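Local coordinates for glycerol-3-phosphate dehydrogenase [NAD(P)+] (Coxiella burnetii, PDB 3K96), which probably catalyses the NAD(P)H-dependent reduction of dihydroxyacetone phosphate to sn-glycerol 3-phosphate, the precursor for phospholipid synthesis, at residues Gln278-Leu286 against Ala297-Leu308. Numbering follows the deposited sequence.
Sequences QSRNRRFGL and AQQAIGQAIEGL
R280, in the first turn of the helix that S279 N-caps by accepting from R282 N, extends its side chain past I301 to Q303. In the conformer given, one of two, the Q303 amide lies over one face of the guanidinium, the two planes 54° apart; the approach of its OE1 is too short and too poorly angled to count as a bond, and remains doubtful. The methyl CG2 of I301 meets the guanidinium at its edge. One residue on, N281 divides its amide between two partners. N281 OD1 accepts from G307 N at 2.8 Å in a bent bond (137° at the hydrogen), the donor lying 38° out of the carbonyl plane, and a water accepts from both N281 ND2 and E306 N. F284 then projects as a knob among A297, Q298, I301 and L308. With CG anti to the backbone N (chi1 170°), its ring passes between the two helices of the second segment: L308 CD1 makes a CH-pi contact over one face, 3.9 Å from the centroid of the F284 ring, and I305 CD1 sits oblique to the ring, 3.5 Å from F284 CG. L335 of helix 326-336 also touches the side chains of F284 and L308. This apolar cluster borders R280, N281 and E306, predicted to bind NADPH or glycerol 3-phosphate; the G307 bond and the water on ND2 would together favour one orientation of the N281 amide, OD1 facing the start of helix 307-320.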
ATOM      1  N   GLN A 278      11.771   6.229   7.443  1.00 44.32           N
ATOM      2  CA  GLN A 278      11.736   6.341   8.916  1.00 44.99           C
ATOM      3  C   GLN A 278      11.528   5.022   9.654  1.00 43.06           C
ATOM      4  O   GLN A 278      11.708   4.945  10.862  1.00 44.91           O
ATOM      5  CB  GLN A 278      10.644   7.327   9.356  1.00 45.64           C
ATOM      6  CG  GLN A 278      10.833   8.724   8.829  1.00 48.74           C
ATOM      7  CD  GLN A 278      12.077   9.367   9.366  1.00 55.20           C
ATOM      8  OE1 GLN A 278      12.897   9.877   8.605  1.00 60.62           O
ATOM      9  NE2 GLN A 278      12.252   9.315  10.684  1.00 59.43           N
ATOM     10  N   SER A 279      11.151   3.989   8.928  1.00 40.75           N
ATOM     11  CA  SER A 279      10.908   2.697   9.530  1.00 38.69           C
ATOM     12  C   SER A 279      12.226   2.000   9.828  1.00 36.86           C
ATOM     13  O   SER A 279      12.934   1.593   8.896  1.00 35.34           O
ATOM     14  CB  SER A 279      10.071   1.841   8.563  1.00 39.00           C
ATOM     15  OG  SER A 279       9.891   0.510   9.037  1.00 40.86           O
ATOM     16  N   ARG A 280      12.541   1.854  11.109  0.60 35.17           N
ATOM     17  CA  ARG A 280      13.759   1.184  11.536  0.60 35.07           C
ATOM     18  C   ARG A 280      13.776  -0.302  11.181  0.60 33.67           C
ATOM     19  O   ARG A 280      14.841  -0.890  11.006  0.60 32.37           O
ATOM     20  CB  ARG A 280      13.930   1.359  13.041  0.60 35.66           C
ATOM     21  CG  ARG A 280      14.095   2.823  13.409  0.60 38.42           C
ATOM     22  CD  ARG A 280      14.006   3.102  14.875  0.60 40.88           C
ATOM     23  NE  ARG A 280      14.234   4.522  15.100  0.60 43.62           N
ATOM     24  CZ  ARG A 280      15.430   5.071  15.274  0.60 45.14           C
ATOM     25  NH1 ARG A 280      16.524   4.320  15.270  0.60 44.64           N
ATOM     26  NH2 ARG A 280      15.527   6.375  15.474  0.60 48.68           N
ATOM     27  N   ASN A 281      12.595  -0.908  11.110  1.00 32.71           N
ATOM     28  CA  ASN A 281      12.485  -2.321  10.772  1.00 31.49           C
ATOM     29  C   ASN A 281      12.773  -2.485   9.289  1.00 31.16           C
ATOM     30  O   ASN A 281      13.397  -3.445   8.880  1.00 30.30           O
ATOM     31  CB  ASN A 281      11.134  -2.869  11.167  1.00 30.23           C
ATOM     32  CG  ASN A 281      10.976  -2.959  12.651  1.00 31.26           C
ATOM     33  OD1 ASN A 281      11.695  -3.705  13.308  1.00 31.01           O
ATOM     34  ND2 ASN A 281      10.046  -2.199  13.197  1.00 27.64           N
ATOM     35  N   ARG A 282      12.358  -1.497   8.502  1.00 31.39           N
ATOM     36  CA  ARG A 282      12.647  -1.500   7.084  1.00 32.36           C
ATOM     37  C   ARG A 282      14.160  -1.243   6.827  1.00 30.69           C
ATOM     38  O   ARG A 282      14.763  -1.851   5.945  1.00 29.08           O
ATOM     39  CB  ARG A 282      11.765  -0.466   6.380  1.00 33.41           C
ATOM     40  CG  ARG A 282      12.120  -0.278   4.930  1.00 36.03           C
ATOM     41  CD  ARG A 282      11.135   0.655   4.201  1.00 39.35           C
ATOM     42  NE  ARG A 282      11.829   1.224   3.072  1.00 39.86           N
ATOM     43  CZ  ARG A 282      12.099   0.557   1.970  1.00 41.37           C
ATOM     44  NH1 ARG A 282      11.697  -0.709   1.850  1.00 45.49           N
ATOM     45  NH2 ARG A 282      12.777   1.153   0.992  1.00 41.37           N
ATOM     46  N   ARG A 283      14.773  -0.368   7.614  1.00 28.99           N
ATOM     47  CA  ARG A 283      16.191  -0.071   7.413  1.00 29.65           C
ATOM     48  C   ARG A 283      17.031  -1.289   7.812  1.00 30.00           C
ATOM     49  O   ARG A 283      18.055  -1.587   7.181  1.00 29.08           O
ATOM     50  CB  ARG A 283      16.609   1.191   8.141  1.00 29.84           C
ATOM     51  CG  ARG A 283      15.852   2.444   7.641  1.00 32.51           C
ATOM     52  CD  ARG A 283      16.609   3.772   7.946  1.00 32.42           C
ATOM     53  NE  ARG A 283      16.966   3.929   9.350  1.00 33.43           N
ATOM     54  CZ  ARG A 283      16.185   4.492  10.266  1.00 42.65           C
ATOM     55  NH1 ARG A 283      14.981   4.955   9.933  1.00 47.41           N
ATOM     56  NH2 ARG A 283      16.598   4.587  11.519  1.00 42.32           N
ATOM     57  N   PHE A 284      16.563  -2.003   8.838  1.00 27.28           N
ATOM     58  CA  PHE A 284      17.195  -3.232   9.234  1.00 27.27           C
ATOM     59  C   PHE A 284      17.131  -4.196   8.046  1.00 26.39           C
ATOM     60  O   PHE A 284      18.127  -4.787   7.690  1.00 27.31           O
ATOM     61  CB  PHE A 284      16.501  -3.854  10.460  1.00 25.82           C
ATOM     62  CG  PHE A 284      16.962  -5.264  10.785  1.00 26.93           C
ATOM     63  CD1 PHE A 284      18.185  -5.494  11.397  1.00 30.23           C
ATOM     64  CD2 PHE A 284      16.154  -6.353  10.510  1.00 26.85           C
ATOM     65  CE1 PHE A 284      18.592  -6.796  11.715  1.00 26.80           C
ATOM     66  CE2 PHE A 284      16.560  -7.648  10.815  1.00 26.11           C
ATOM     67  CZ  PHE A 284      17.771  -7.860  11.431  1.00 26.70           C
ATOM     68  N   GLY A 285      15.954  -4.370   7.461  1.00 26.21           N
ATOM     69  CA  GLY A 285      15.812  -5.242   6.295  1.00 27.05           C
ATOM     70  C   GLY A 285      16.716  -4.827   5.142  1.00 27.27           C
ATOM     71  O   GLY A 285      17.316  -5.669   4.479  1.00 29.15           O
ATOM     72  N   LEU A 286      16.790  -3.529   4.886  1.00 28.76           N
ATOM     73  CA  LEU A 286      17.637  -2.988   3.819  1.00 29.08           C
ATOM     74  C   LEU A 286      19.061  -3.455   4.031  1.00 28.56           C
ATOM     75  O   LEU A 286      19.719  -3.925   3.098  1.00 26.24           O
ATOM     76  CB  LEU A 286      17.592  -1.457   3.795  1.00 29.02           C
ATOM     77  CG  LEU A 286      16.437  -0.792   3.048  1.00 32.57           C
ATOM     78  CD1 LEU A 286      16.269   0.667   3.486  1.00 36.77           C
ATOM     79  CD2 LEU A 286      16.675  -0.865   1.543  1.00 34.44           C
ATOM     80  N   ALA A 297      23.897  -5.060  11.802  1.00 29.40           N
ATOM     81  CA  ALA A 297      22.810  -4.178  11.345  1.00 29.45           C
ATOM     82  C   ALA A 297      22.076  -3.543  12.514  1.00 29.42           C
ATOM     83  O   ALA A 297      21.709  -2.364  12.461  1.00 28.87           O
ATOM     84  CB  ALA A 297      21.834  -4.907  10.444  1.00 27.43           C
ATOM     85  N   GLN A 298      21.830  -4.327  13.553  1.00 29.98           N
ATOM     86  CA  GLN A 298      21.150  -3.783  14.717  1.00 31.65           C
ATOM     87  C   GLN A 298      22.079  -2.874  15.518  1.00 30.72           C
ATOM     88  O   GLN A 298      21.626  -1.887  16.073  1.00 33.80           O
ATOM     89  CB  GLN A 298      20.620  -4.901  15.601  1.00 32.28           C
ATOM     90  CG  GLN A 298      19.427  -5.624  15.011  1.00 35.20           C
ATOM     91  CD  GLN A 298      19.091  -6.852  15.816  1.00 39.70           C
ATOM     92  OE1 GLN A 298      18.319  -6.770  16.769  1.00 36.19           O
ATOM     93  NE2 GLN A 298      19.751  -7.977  15.510  1.00 38.66           N
ATOM     94  N   GLN A 299      23.366  -3.207  15.603  1.00 31.29           N
ATOM     95  CA  GLN A 299      24.303  -2.340  16.335  1.00 31.28           C
ATOM     96  C   GLN A 299      24.400  -0.980  15.678  1.00 31.81           C
ATOM     97  O   GLN A 299      24.447   0.043  16.366  1.00 31.91           O
ATOM     98  CB  GLN A 299      25.680  -2.952  16.425  1.00 31.28           C
ATOM     99  CG  GLN A 299      25.740  -4.164  17.310  1.00 33.00           C
ATOM    100  CD  GLN A 299      27.066  -4.873  17.208  1.00 36.70           C
ATOM    101  OE1 GLN A 299      27.637  -5.026  16.110  1.00 39.28           O
ATOM    102  NE2 GLN A 299      27.567  -5.321  18.340  1.00 37.85           N
ATOM    103  N   ALA A 300      24.441  -0.970  14.348  1.00 30.76           N
ATOM    104  CA  ALA A 300      24.507   0.266  13.604  1.00 31.40           C
ATOM    105  C   ALA A 300      23.276   1.130  13.903  1.00 32.30           C
ATOM    106  O   ALA A 300      23.389   2.339  14.123  1.00 33.41           O
ATOM    107  CB  ALA A 300      24.630  -0.028  12.087  1.00 30.71           C
ATOM    108  N   ILE A 301      22.098   0.516  13.918  1.00 33.92           N
ATOM    109  CA  ILE A 301      20.857   1.246  14.225  1.00 34.13           C
ATOM    110  C   ILE A 301      20.901   1.805  15.658  1.00 35.24           C
ATOM    111  O   ILE A 301      20.422   2.914  15.922  1.00 35.92           O
ATOM    112  CB  ILE A 301      19.615   0.361  13.990  1.00 34.51           C
ATOM    113  CG1 ILE A 301      19.460   0.081  12.486  1.00 35.12           C
ATOM    114  CG2 ILE A 301      18.329   1.054  14.527  1.00 32.76           C
ATOM    115  CD1 ILE A 301      18.344  -0.923  12.127  1.00 32.44           C
ATOM    116  N   GLY A 302      21.508   1.056  16.567  1.00 36.84           N
ATOM    117  CA  GLY A 302      21.661   1.495  17.958  1.00 38.49           C
ATOM    118  C   GLY A 302      20.497   1.038  18.810  1.00 39.27           C
ATOM    119  O   GLY A 302      20.553  -0.010  19.436  1.00 41.05           O
ATOM    120  N   GLN A 303      19.421   1.800  18.804  1.00 41.23           N
ATOM    121  CA  GLN A 303      18.256   1.436  19.620  1.00 42.48           C
ATOM    122  C   GLN A 303      17.562   0.166  19.123  1.00 40.74           C
ATOM    123  O   GLN A 303      17.465  -0.091  17.927  1.00 40.44           O
ATOM    124  CB  GLN A 303      17.260   2.592  19.724  1.00 43.29           C
ATOM    125  CG  GLN A 303      16.491   2.904  18.464  1.00 48.76           C
ATOM    126  CD  GLN A 303      15.447   4.010  18.677  1.00 53.48           C
ATOM    127  OE1 GLN A 303      14.562   4.227  17.838  1.00 57.45           O
ATOM    128  NE2 GLN A 303      15.543   4.699  19.805  1.00 55.07           N
ATOM    129  N   ALA A 304      17.108  -0.626  20.086  1.00 40.60           N
ATOM    130  CA  ALA A 304      16.410  -1.883  19.856  1.00 39.54           C
ATOM    131  C   ALA A 304      15.278  -1.732  18.860  1.00 38.04           C
ATOM    132  O   ALA A 304      14.578  -0.713  18.860  1.00 38.07           O
ATOM    133  CB  ALA A 304      15.841  -2.386  21.178  1.00 39.35           C
ATOM    134  N   ILE A 305      15.110  -2.729  18.000  1.00 36.54           N
ATOM    135  CA  ILE A 305      13.987  -2.724  17.072  1.00 37.30           C
ATOM    136  C   ILE A 305      13.064  -3.867  17.470  1.00 36.55           C
ATOM    137  O   ILE A 305      13.453  -4.759  18.205  1.00 37.57           O
ATOM    138  CB  ILE A 305      14.377  -2.798  15.571  1.00 36.67           C
ATOM    139  CG1 ILE A 305      15.063  -4.115  15.222  1.00 35.50           C
ATOM    140  CG2 ILE A 305      15.237  -1.604  15.172  1.00 37.57           C
ATOM    141  CD1 ILE A 305      15.279  -4.257  13.702  1.00 32.91           C
ATOM    142  N   GLU A 306      11.835  -3.836  16.998  1.00 36.54           N
ATOM    143  CA  GLU A 306      10.878  -4.854  17.403  1.00 35.92           C
ATOM    144  C   GLU A 306      10.638  -5.946  16.411  1.00 33.76           C
ATOM    145  O   GLU A 306      10.144  -6.990  16.781  1.00 31.43           O
ATOM    146  CB  GLU A 306       9.535  -4.213  17.686  1.00 37.65           C
ATOM    147  CG  GLU A 306       9.364  -3.663  19.045  1.00 41.54           C
ATOM    148  CD  GLU A 306       8.105  -2.844  19.102  1.00 44.31           C
ATOM    149  OE1 GLU A 306       8.092  -1.810  18.404  1.00 48.99           O
ATOM    150  OE2 GLU A 306       7.147  -3.222  19.819  1.00 40.09           O
ATOM    151  N   GLY A 307      11.000  -5.721  15.154  1.00 32.26           N
ATOM    152  CA  GLY A 307      10.708  -6.687  14.101  1.00 30.92           C
ATOM    153  C   GLY A 307      11.206  -8.096  14.305  1.00 30.36           C
ATOM    154  O   GLY A 307      10.512  -9.051  13.942  1.00 30.37           O
ATOM    155  N   LEU A 308      12.412  -8.250  14.836  1.00 31.15           N
ATOM    156  CA  LEU A 308      12.954  -9.607  15.060  1.00 32.81           C
ATOM    157  C   LEU A 308      12.115 -10.315  16.140  1.00 32.06           C
ATOM    158  O   LEU A 308      11.709 -11.454  15.974  1.00 32.79           O
ATOM    159  CB  LEU A 308      14.436  -9.602  15.453  1.00 32.87           C
ATOM    160  CG  LEU A 308      15.449  -9.116  14.421  1.00 35.13           C
ATOM    161  CD1 LEU A 308      15.323  -7.619  14.250  1.00 37.05           C
ATOM    162  CD2 LEU A 308      16.847  -9.456  14.882  1.00 32.68           C
TER
HETATM  163  O   HOH W   1      19.152   4.662  14.570  1.00 38.76           O
HETATM  164  O   HOH W   2      10.680  -1.156  16.070  1.00 33.57           O